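Local structure of adhesion G-protein coupled receptor G6 (Danio rerio, 6V55) at residues V43-L48 with M91-N96; A72-L77 with L82-T87; S219-V224 with Y230-C235; P210-W215 with S283-L288. The protein is an adhesion G-protein coupled receptor whose calcium-binding extracellular region probably mediates cell adhesion and regulates signalling linked to myelination. All blocks are in the same frame, centred on the assembly; numbering follows the deposited sequence.

Contacts 1 and 2 lie in the CUB domain, contacts 3 and 4 in the pentraxin-like domain; the centres of contacts 1 and 4 are about 42 Å apart. In the CUB domain, contact 1 packs side chains of one sheet against the other and contact 2 closes their border about 7 Å away, centre to centre. They touch directly: Ile45 N lies 3.0 Å from Leu84 O, a probable hydrogen bond. Contacts 1 and 2 each have an N-acetylglucosamine nearby, attached to Asn85 in contact 2 and lying by Phe94 in contact 1. Contacts 3 and 4 have centres about 12 Å apart and share a sheet, Thr214 N meeting Gly223 O at 2.9 Å.

Contact 1. Residues V43-L48 with M91-N96; sequences VQITFL and MEVFFN. With NAG (2-acetamido-2-deoxy-beta-D-glucopyranose), chain E.
Val43 and Met91 mark the nearest approach of the two backbones, on strands from different sheets that run in roughly the same direction, at 31° to each other, with their axes 8.4 Å apart at the closest point. No hydrogen bond crosses this gap, and the joint is made by four buried apolar side chains. Met91 does most of the work. Its CB rests 3.8 Å from Val43 CB, and with CG anti to the backbone N (chi1 176°) the chain sets out towards the other sheet, then bends twice, at chi2 and chi3. The bends bring the terminal methyl CE back over the 43-48 strand, 3.4 Å from Val43 O and 3.9 Å from Ile45 CG2. Ile45 meets the thioether chain at about a right angle: CG2 and CG1 both lie by Met91, while CD1 goes on along the interface to within 4.1 Å of Val93 CG2. An alanine at Ile45 would probably open a gap between the sheets, leaving the Met91 methyl with less to hold it and Val93 without its partner across the contact. Phe94, which takes no part in this contact, has its CE1 3.6 Å from the acetamido methyl C8 of an N-acetylglucosamine. This is sandwich-core packing of the CUB fold: strand 41-51 runs between strands 105-114 and 83-85 in one sheet, strand 90-96 between 30-36 and 62-66 in the other, and Ile35, Val65 and Ile108 also pack against Ile45.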
# COMPACT_ATOMS: atom_id res chain seq x y z
N VAL A 43 -1.23 -16.29 3.04
CA VAL A 43 -0.64 -15.15 3.74
C VAL A 43 -1.74 -14.40 4.49
O VAL A 43 -2.78 -14.06 3.92
CB VAL A 43 0.09 -14.21 2.76
CG1 VAL A 43 0.71 -13.05 3.52
CG2 VAL A 43 1.16 -14.96 1.96
N GLN A 44 -1.51 -14.16 5.78
CA GLN A 44 -2.39 -13.35 6.60
C GLN A 44 -1.66 -12.08 7.01
O GLN A 44 -0.59 -12.15 7.62
CB GLN A 44 -2.80 -14.12 7.84
CG GLN A 44 -3.88 -13.44 8.60
CD GLN A 44 -4.11 -14.06 9.95
OE1 GLN A 44 -3.16 -14.34 10.70
NE2 GLN A 44 -5.37 -14.34 10.24
N ILE A 45 -2.23 -10.92 6.68
CA ILE A 45 -1.67 -9.66 7.15
C ILE A 45 -2.54 -9.13 8.27
O ILE A 45 -3.70 -9.49 8.43
CB ILE A 45 -1.51 -8.59 6.04
CG1 ILE A 45 -2.87 -8.07 5.58
CG2 ILE A 45 -0.68 -9.11 4.88
CD1 ILE A 45 -2.77 -6.88 4.64
N THR A 46 -1.95 -8.26 9.08
CA THR A 46 -2.64 -7.58 10.16
C THR A 46 -2.07 -6.17 10.21
O THR A 46 -0.85 -5.99 10.26
CB THR A 46 -2.46 -8.31 11.50
OG1 THR A 46 -3.29 -9.49 11.53
CG2 THR A 46 -2.81 -7.41 12.69
N PHE A 47 -2.94 -5.18 10.13
CA PHE A 47 -2.53 -3.80 10.32
C PHE A 47 -2.38 -3.55 11.82
O PHE A 47 -3.36 -3.60 12.55
CB PHE A 47 -3.55 -2.84 9.73
CG PHE A 47 -3.64 -2.88 8.22
CD1 PHE A 47 -2.99 -1.92 7.46
CD2 PHE A 47 -4.40 -3.85 7.57
CE1 PHE A 47 -3.07 -1.93 6.08
CE2 PHE A 47 -4.48 -3.89 6.19
CZ PHE A 47 -3.81 -2.92 5.44
N LEU A 48 -1.16 -3.32 12.28
CA LEU A 48 -0.98 -2.99 13.69
C LEU A 48 -1.34 -1.55 13.98
O LEU A 48 -1.61 -1.20 15.14
CB LEU A 48 0.46 -3.28 14.10
CG LEU A 48 0.95 -4.68 13.69
CD1 LEU A 48 2.46 -4.88 13.92
CD2 LEU A 48 0.16 -5.72 14.43
N MET A 91 0.22 -12.47 -1.34
CA MET A 91 -0.50 -11.27 -0.94
C MET A 91 0.34 -10.04 -1.28
O MET A 91 1.51 -9.98 -0.88
CB MET A 91 -0.83 -11.28 0.55
CG MET A 91 -1.51 -10.01 1.02
SD MET A 91 -3.28 -10.21 1.11
CE MET A 91 -3.38 -10.96 2.72
N GLU A 92 -0.24 -9.07 -1.98
CA GLU A 92 0.45 -7.86 -2.40
C GLU A 92 -0.20 -6.65 -1.74
O GLU A 92 -1.43 -6.51 -1.77
CB GLU A 92 0.42 -7.72 -3.93
CG GLU A 92 0.90 -8.97 -4.64
CD GLU A 92 1.14 -8.79 -6.13
OE1 GLU A 92 0.54 -7.89 -6.75
OE2 GLU A 92 1.93 -9.56 -6.70
N VAL A 93 0.62 -5.78 -1.13
CA VAL A 93 0.18 -4.56 -0.46
C VAL A 93 0.81 -3.37 -1.16
O VAL A 93 2.03 -3.22 -1.17
CB VAL A 93 0.57 -4.55 1.03
CG1 VAL A 93 0.20 -3.22 1.67
CG2 VAL A 93 -0.10 -5.68 1.77
N PHE A 94 -0.02 -2.49 -1.72
CA PHE A 94 0.45 -1.29 -2.38
C PHE A 94 0.18 -0.07 -1.52
O PHE A 94 -0.72 -0.08 -0.68
CB PHE A 94 -0.21 -1.09 -3.73
CG PHE A 94 0.05 -2.21 -4.68
CD1 PHE A 94 1.22 -2.23 -5.42
CD2 PHE A 94 -0.86 -3.25 -4.81
CE1 PHE A 94 1.47 -3.26 -6.28
CE2 PHE A 94 -0.62 -4.28 -5.67
CZ PHE A 94 0.55 -4.29 -6.41
N PHE A 95 0.95 0.99 -1.76
CA PHE A 95 0.71 2.26 -1.08
C PHE A 95 1.15 3.37 -2.01
O PHE A 95 2.25 3.33 -2.57
CB PHE A 95 1.47 2.33 0.25
CG PHE A 95 1.51 3.71 0.88
CD1 PHE A 95 0.33 4.41 1.17
CD2 PHE A 95 2.72 4.30 1.21
CE1 PHE A 95 0.38 5.68 1.77
CE2 PHE A 95 2.78 5.56 1.82
CZ PHE A 95 1.60 6.26 2.10
N ASN A 96 0.27 4.36 -2.20
CA ASN A 96 0.53 5.54 -3.03
C ASN A 96 0.09 6.79 -2.28
O ASN A 96 -1.03 6.83 -1.75
CB ASN A 96 -0.19 5.43 -4.36
CG ASN A 96 0.32 4.29 -5.19
OD1 ASN A 96 1.45 4.34 -5.69
ND2 ASN A 96 -0.48 3.25 -5.33
C1 NAG E . 4.64 -6.06 -7.59
C2 NAG E . 4.29 -6.02 -9.10
C3 NAG E . 4.18 -7.45 -9.66
C4 NAG E . 5.46 -8.23 -9.42
C5 NAG E . 5.78 -8.25 -7.92
C6 NAG E . 7.13 -8.87 -7.63
C7 NAG E . 3.01 -3.96 -9.49
C8 NAG E . 1.67 -3.39 -9.85
N2 NAG E . 3.06 -5.29 -9.37
O3 NAG E . 3.89 -7.42 -11.06
O4 NAG E . 5.32 -9.56 -9.91
O5 NAG E . 5.84 -6.91 -7.39
O6 NAG E . 8.16 -7.90 -7.70
O7 NAG E . 4.00 -3.25 -9.32

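Contact 2. Residues A72-L77 with L82-T87; sequences AKFCGL and LTLNST. With NAG (2-acetamido-2-deoxy-beta-D-glucopyranose), chain H.
Phe74 reaches across to Leu82 and Leu84, its side chain coming from the opposite direction to theirs, and the far end of its ring does all the touching. The tighter spot is CE1, 3.6 Å from Leu82 CD2; next to it CZ lies 4.1 Å from Leu84 CD1. Both methyls approach the ring obliquely. The first torsion, which sets CG anti to the carbonyl carbon (chi1 -62°), directs the ring into the gap between the two segments. In the CUB sandwich, strands 71-74 and 83-85 each border a different sheet, so the chain between them makes a beta arch and Phe74 bridges the two sheets there. Val65 packs against both Phe74 and Leu84, and Ala79 of the arch loop also meets the ring. Things are looser outwards: none of the three touching residues is fully buried. Alternation along strand 83-85 turns Thr83 and Asn85 away from the ring, where both touch Gln44. Asn85, first residue of an Asn-Ser-Thr sequon, carries an N-linked N-acetylglucosamine through ND2, bonded to C1 at 1.5 Å. The sugar folds back along the strand, its C6 coming 3.4 Å from Thr83 O.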
# COMPACT_ATOMS: atom_id res chain seq x y z
N ALA A 72 -8.86 -4.31 -2.84
CA ALA A 72 -9.61 -3.31 -2.10
C ALA A 72 -8.72 -2.16 -1.67
O ALA A 72 -7.59 -2.38 -1.20
CB ALA A 72 -10.27 -3.93 -0.89
N LYS A 73 -9.24 -0.93 -1.78
CA LYS A 73 -8.51 0.29 -1.43
C LYS A 73 -8.92 0.77 -0.04
O LYS A 73 -10.04 0.56 0.40
CB LYS A 73 -8.73 1.40 -2.45
CG LYS A 73 -10.18 1.67 -2.81
CD LYS A 73 -10.34 2.82 -3.80
CE LYS A 73 -11.81 2.99 -4.19
NZ LYS A 73 -12.04 4.18 -5.11
N PHE A 74 -7.97 1.40 0.66
CA PHE A 74 -8.15 1.81 2.06
C PHE A 74 -7.46 3.16 2.28
O PHE A 74 -6.36 3.39 1.77
CB PHE A 74 -7.53 0.81 3.04
CG PHE A 74 -8.13 -0.57 3.01
CD1 PHE A 74 -9.18 -0.91 3.87
CD2 PHE A 74 -7.63 -1.54 2.14
CE1 PHE A 74 -9.74 -2.18 3.86
CE2 PHE A 74 -8.18 -2.83 2.12
CZ PHE A 74 -9.24 -3.15 2.98
N CYS A 75 -8.10 4.03 3.05
CA CYS A 75 -7.46 5.25 3.55
C CYS A 75 -8.13 5.63 4.86
O CYS A 75 -8.95 4.89 5.39
CB CYS A 75 -7.56 6.40 2.56
SG CYS A 75 -9.26 6.74 2.05
N GLY A 76 -7.80 6.83 5.34
CA GLY A 76 -8.36 7.31 6.60
C GLY A 76 -7.85 6.47 7.75
O GLY A 76 -6.65 6.19 7.86
N LEU A 77 -8.78 6.01 8.59
CA LEU A 77 -8.47 5.08 9.66
C LEU A 77 -9.04 3.69 9.41
O LEU A 77 -8.98 2.85 10.31
CB LEU A 77 -9.00 5.61 10.99
CG LEU A 77 -8.09 6.71 11.52
CD1 LEU A 77 -8.93 7.79 12.18
CD2 LEU A 77 -7.07 6.11 12.48
N LEU A 82 -7.60 -4.26 11.19
CA LEU A 82 -8.04 -5.25 10.22
C LEU A 82 -7.05 -6.40 10.02
O LEU A 82 -5.83 -6.23 10.17
CB LEU A 82 -8.30 -4.57 8.88
CG LEU A 82 -9.76 -4.20 8.61
CD1 LEU A 82 -10.32 -3.22 9.66
CD2 LEU A 82 -9.88 -3.65 7.19
N THR A 83 -7.60 -7.57 9.66
CA THR A 83 -6.82 -8.79 9.43
C THR A 83 -7.34 -9.46 8.17
O THR A 83 -8.47 -9.94 8.15
CB THR A 83 -6.93 -9.76 10.61
OG1 THR A 83 -6.44 -9.15 11.81
CG2 THR A 83 -6.13 -11.02 10.31
N LEU A 84 -6.52 -9.52 7.12
CA LEU A 84 -6.96 -10.00 5.82
C LEU A 84 -6.16 -11.22 5.41
O LEU A 84 -5.02 -11.42 5.84
CB LEU A 84 -6.84 -8.92 4.75
CG LEU A 84 -7.44 -7.55 5.10
CD1 LEU A 84 -7.31 -6.62 3.92
CD2 LEU A 84 -8.90 -7.64 5.54
N ASN A 85 -6.77 -12.03 4.55
CA ASN A 85 -6.31 -13.38 4.31
C ASN A 85 -6.27 -13.63 2.82
O ASN A 85 -7.28 -13.45 2.13
CB ASN A 85 -7.24 -14.38 5.03
CG ASN A 85 -6.51 -15.15 6.11
OD1 ASN A 85 -5.31 -15.38 5.95
ND2 ASN A 85 -7.20 -15.56 7.21
N SER A 86 -5.09 -14.02 2.31
CA SER A 86 -4.93 -14.32 0.89
C SER A 86 -5.59 -15.64 0.52
O SER A 86 -5.57 -16.61 1.29
CB SER A 86 -3.46 -14.36 0.52
OG SER A 86 -2.81 -15.45 1.16
N THR A 87 -6.15 -15.69 -0.68
CA THR A 87 -6.80 -16.91 -1.15
C THR A 87 -5.80 -17.90 -1.73
O THR A 87 -5.97 -19.12 -1.58
CB THR A 87 -7.89 -16.55 -2.16
OG1 THR A 87 -7.31 -15.82 -3.25
CG2 THR A 87 -8.92 -15.66 -1.50
C1 NAG H . -8.57 -15.47 7.68
C2 NAG H . -8.65 -16.18 9.06
C3 NAG H . -10.07 -16.04 9.65
C4 NAG H . -10.47 -14.57 9.74
C5 NAG H . -10.42 -13.94 8.35
C6 NAG H . -10.72 -12.46 8.38
C7 NAG H . -7.65 -18.27 9.92
C8 NAG H . -7.32 -19.70 9.60
N2 NAG H . -8.26 -17.58 8.95
O3 NAG H . -10.15 -16.65 10.93
O4 NAG H . -11.78 -14.45 10.28
O5 NAG H . -9.10 -14.08 7.79
O6 NAG H . -11.23 -11.99 7.15
O7 NAG H . -7.37 -17.77 11.01

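Contact 3. Residues S219-V224 with Y230-C235; sequences SGLIGV and YFSSIC
Tyr230 and Phe231 bring the two flat groups, turned to opposite faces of a two-stranded antiparallel hairpin. Val224 O sits obliquely to both rings, 3.9 Å from Tyr230 CD1 and 3.8 Å from Phe231 CD1. With CG anti to the backbone N (chi1 174°), the Tyr230 ring leans towards the neighbouring strand, CE1 coming 4.3 Å from Gly223 CA; a CB there would be tight against the ring. On the same face, Leu221 CD1 meets Ile234 CD1 at 3.8 Å and also touches Ser232 CB, while CD2 lies near the phenol oxygen. A serine in place of Leu221 would probably leave Ile234 CD1 without its cross-strand methyl and remove the methyl that lies beside the Tyr230 hydroxyl. The other face carries Ile222, Val224, Ser233 and Phe231. The hydrogen-bonded pairs are Ile222 with Ser233 and Val224 with Phe231. Ser233 N bonds to Ile222 O at 3.0 Å, whereas the return bond from Ile222 N is weak. Past the strand ends, Cys235 N gives a short, straight bond to Gly220 O (2.7 Å, 169° at the hydrogen). Cys235 is itself tied to Cys193 by a disulfide, and its CB packs on Ile222 CG1 at 3.8 Å. The hairpin ends the six-strand sheet of the pentraxin-like sandwich: strand 221-226 pairs with 209-216, Phe198 stacks on Phe231, Ile222 reaches strand 185-188 of the second sheet, and helix 282-286 receives Tyr230.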
# COMPACT_ATOMS: atom_id res chain seq x y z
N SER A 219 -21.50 -53.24 26.15
CA SER A 219 -22.56 -53.94 25.45
C SER A 219 -22.09 -54.73 24.24
O SER A 219 -22.80 -55.63 23.79
CB SER A 219 -23.64 -52.95 25.00
OG SER A 219 -23.02 -51.77 24.53
N GLY A 220 -20.91 -54.41 23.69
CA GLY A 220 -20.56 -54.90 22.38
C GLY A 220 -21.29 -54.23 21.25
O GLY A 220 -21.24 -54.72 20.12
N LEU A 221 -21.95 -53.11 21.52
CA LEU A 221 -22.83 -52.47 20.56
C LEU A 221 -22.01 -51.69 19.53
O LEU A 221 -21.43 -50.64 19.85
CB LEU A 221 -23.81 -51.54 21.28
CG LEU A 221 -24.91 -50.95 20.39
CD1 LEU A 221 -25.99 -51.97 20.11
CD2 LEU A 221 -25.52 -49.70 21.01
N ILE A 222 -21.95 -52.19 18.30
CA ILE A 222 -21.51 -51.39 17.17
C ILE A 222 -22.66 -50.49 16.73
O ILE A 222 -23.81 -50.93 16.63
CB ILE A 222 -21.04 -52.28 16.01
CG1 ILE A 222 -20.26 -53.50 16.52
CG2 ILE A 222 -20.25 -51.46 14.97
CD1 ILE A 222 -18.84 -53.23 16.89
N GLY A 223 -22.36 -49.22 16.49
CA GLY A 223 -23.31 -48.31 15.88
C GLY A 223 -22.74 -47.85 14.52
O GLY A 223 -21.53 -47.76 14.37
N VAL A 224 -23.64 -47.65 13.56
CA VAL A 224 -23.27 -47.16 12.24
C VAL A 224 -24.19 -45.99 11.91
O VAL A 224 -25.42 -46.11 12.03
CB VAL A 224 -23.39 -48.26 11.16
CG1 VAL A 224 -23.13 -47.69 9.77
CG2 VAL A 224 -22.41 -49.38 11.41
N TYR A 230 -29.61 -44.26 11.60
CA TYR A 230 -28.78 -44.85 12.63
C TYR A 230 -29.09 -46.34 12.73
O TYR A 230 -30.25 -46.75 12.73
CB TYR A 230 -29.01 -44.16 13.97
CG TYR A 230 -28.30 -44.79 15.14
CD1 TYR A 230 -26.91 -44.69 15.29
CD2 TYR A 230 -29.02 -45.50 16.10
CE1 TYR A 230 -26.26 -45.28 16.38
CE2 TYR A 230 -28.39 -46.07 17.19
CZ TYR A 230 -27.02 -45.97 17.33
OH TYR A 230 -26.44 -46.57 18.42
N PHE A 231 -28.04 -47.13 12.84
CA PHE A 231 -28.14 -48.58 12.92
C PHE A 231 -27.38 -49.08 14.13
O PHE A 231 -26.47 -48.41 14.62
CB PHE A 231 -27.60 -49.21 11.68
CG PHE A 231 -28.30 -48.78 10.44
CD1 PHE A 231 -27.74 -47.82 9.60
CD2 PHE A 231 -29.53 -49.33 10.11
CE1 PHE A 231 -28.40 -47.42 8.44
CE2 PHE A 231 -30.20 -48.93 8.96
CZ PHE A 231 -29.64 -47.99 8.12
N SER A 232 -27.77 -50.26 14.60
CA SER A 232 -27.16 -50.85 15.77
C SER A 232 -27.02 -52.35 15.56
O SER A 232 -27.84 -52.97 14.88
CB SER A 232 -27.99 -50.56 17.02
OG SER A 232 -27.64 -49.29 17.51
N SER A 233 -25.97 -52.92 16.14
CA SER A 233 -25.72 -54.35 16.06
C SER A 233 -24.88 -54.70 17.27
O SER A 233 -24.13 -53.87 17.78
CB SER A 233 -25.02 -54.70 14.73
OG SER A 233 -24.15 -55.80 14.89
N ILE A 234 -25.05 -55.92 17.78
CA ILE A 234 -24.30 -56.39 18.94
C ILE A 234 -23.19 -57.31 18.45
O ILE A 234 -23.46 -58.31 17.77
CB ILE A 234 -25.21 -57.14 19.93
CG1 ILE A 234 -26.29 -56.21 20.48
CG2 ILE A 234 -24.36 -57.79 21.02
CD1 ILE A 234 -25.90 -55.39 21.68
N CYS A 235 -21.96 -56.97 18.78
CA CYS A 235 -20.81 -57.83 18.49
C CYS A 235 -20.34 -58.37 19.83
O CYS A 235 -19.55 -57.73 20.53
CB CYS A 235 -19.72 -57.07 17.79
SG CYS A 235 -18.32 -58.07 17.22

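Contact 4. Residues P210-W215 with S283-L288; sequences PLCLTW and SELSAL
Leu285 rests on Cys212 and Thr214 where a short helix lies on one face of a beta sandwich, an arrangement familiar from the pentraxins, in which a helix covers one of the two sheets. The apolar contacts come first, and they are few. Leu285 spans both strand residues with its two methyls: CD2 lies 4.0 Å from Cys212 CB and at the same distance from SG, while CD1 faces Thr214 CG2 at 4.2 Å. With CG anti to the carbonyl carbon (chi1 -83°), the leucine points towards the strand. Cys212 and Thr214 are two residues apart and so share this face, whereas Leu211 and Leu213 turn to the opposite one, where Phe177 of the second sheet meets them. The nearest CA atoms, of Cys212 and Leu285, are 8.5 Å apart, and no hydrogen bond joins helix to strand. Tyr225 from the adjoining strand touches both Cys212 and Leu285, and Cys149 lies against Cys212 and Leu288. Polar bonds do not cross the contact; the strand pairs through its backbone with 145-154 and 221-226. The helix is only weakly bonded: Ser286 N makes a long, weak bond to Ser283 O, and Ser286 OG donates to that same carbonyl at 3.2 Å, tilted 29° from its plane.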
# COMPACT_ATOMS: atom_id res chain seq x y z
N PRO A 210 -20.28 -38.88 4.40
CA PRO A 210 -19.88 -39.12 5.78
C PRO A 210 -20.35 -40.48 6.31
O PRO A 210 -21.37 -41.02 5.89
CB PRO A 210 -20.54 -37.97 6.55
CG PRO A 210 -21.71 -37.57 5.72
CD PRO A 210 -21.30 -37.81 4.30
N LEU A 211 -19.56 -41.01 7.24
CA LEU A 211 -19.75 -42.34 7.82
C LEU A 211 -19.19 -42.33 9.24
O LEU A 211 -18.01 -42.02 9.43
CB LEU A 211 -19.06 -43.42 6.99
CG LEU A 211 -19.00 -44.80 7.68
CD1 LEU A 211 -20.41 -45.36 7.91
CD2 LEU A 211 -18.14 -45.80 6.90
N CYS A 212 -20.02 -42.71 10.21
CA CYS A 212 -19.63 -42.79 11.61
C CYS A 212 -19.72 -44.22 12.10
O CYS A 212 -20.67 -44.93 11.78
CB CYS A 212 -20.52 -41.92 12.50
SG CYS A 212 -20.97 -40.38 11.73
N LEU A 213 -18.72 -44.64 12.88
CA LEU A 213 -18.71 -45.94 13.52
C LEU A 213 -18.57 -45.73 15.02
O LEU A 213 -17.70 -44.96 15.44
CB LEU A 213 -17.56 -46.80 12.97
CG LEU A 213 -17.54 -46.93 11.44
CD1 LEU A 213 -16.28 -47.60 10.95
CD2 LEU A 213 -18.78 -47.69 10.93
N THR A 214 -19.44 -46.36 15.82
CA THR A 214 -19.32 -46.33 17.27
C THR A 214 -19.16 -47.75 17.81
O THR A 214 -19.50 -48.73 17.14
CB THR A 214 -20.51 -45.63 18.00
OG1 THR A 214 -21.64 -46.51 18.11
CG2 THR A 214 -20.91 -44.32 17.31
N TRP A 215 -18.64 -47.84 19.04
CA TRP A 215 -18.44 -49.10 19.73
C TRP A 215 -18.40 -48.80 21.22
O TRP A 215 -17.88 -47.76 21.59
CB TRP A 215 -17.14 -49.77 19.29
CG TRP A 215 -16.79 -51.00 20.06
CD1 TRP A 215 -17.41 -52.21 20.01
CD2 TRP A 215 -15.71 -51.14 21.00
NE1 TRP A 215 -16.78 -53.10 20.84
CE2 TRP A 215 -15.74 -52.47 21.47
CE3 TRP A 215 -14.71 -50.27 21.49
CZ2 TRP A 215 -14.82 -52.96 22.40
CZ3 TRP A 215 -13.80 -50.76 22.41
CH2 TRP A 215 -13.87 -52.09 22.87
N SER A 283 -29.16 -39.33 18.97
CA SER A 283 -29.43 -37.93 19.27
C SER A 283 -28.15 -37.09 19.25
O SER A 283 -28.13 -35.98 18.70
CB SER A 283 -30.12 -37.85 20.63
OG SER A 283 -30.50 -36.53 20.97
N GLU A 284 -27.06 -37.63 19.81
CA GLU A 284 -25.76 -36.96 19.77
C GLU A 284 -25.15 -36.99 18.37
O GLU A 284 -24.41 -36.07 18.00
CB GLU A 284 -24.80 -37.61 20.77
CG GLU A 284 -23.59 -36.79 21.16
CD GLU A 284 -22.98 -37.25 22.47
OE1 GLU A 284 -23.67 -37.99 23.22
OE2 GLU A 284 -21.82 -36.89 22.76
N LEU A 285 -25.45 -38.01 17.58
CA LEU A 285 -24.92 -38.08 16.23
C LEU A 285 -25.66 -37.17 15.25
O LEU A 285 -25.17 -36.96 14.13
CB LEU A 285 -24.93 -39.54 15.73
CG LEU A 285 -23.77 -40.46 16.14
CD1 LEU A 285 -24.05 -41.91 15.85
CD2 LEU A 285 -22.48 -40.05 15.45
N SER A 286 -26.82 -36.62 15.64
CA SER A 286 -27.59 -35.73 14.78
C SER A 286 -27.28 -34.25 15.01
O SER A 286 -27.54 -33.44 14.12
CB SER A 286 -29.10 -35.99 14.96
OG SER A 286 -29.67 -35.17 15.96
N ALA A 287 -26.72 -33.90 16.18
CA ALA A 287 -26.15 -32.58 16.44
C ALA A 287 -24.66 -32.51 16.12
O ALA A 287 -23.93 -31.71 16.72
CB ALA A 287 -26.40 -32.18 17.90
N LEU A 288 -24.19 -33.34 15.19
CA LEU A 288 -22.78 -33.47 14.85
C LEU A 288 -22.56 -32.81 13.49
O LEU A 288 -22.86 -33.40 12.44
CB LEU A 288 -22.34 -34.93 14.82
CG LEU A 288 -20.84 -35.17 14.91
CD1 LEU A 288 -20.43 -35.00 16.34
CD2 LEU A 288 -20.42 -36.54 14.39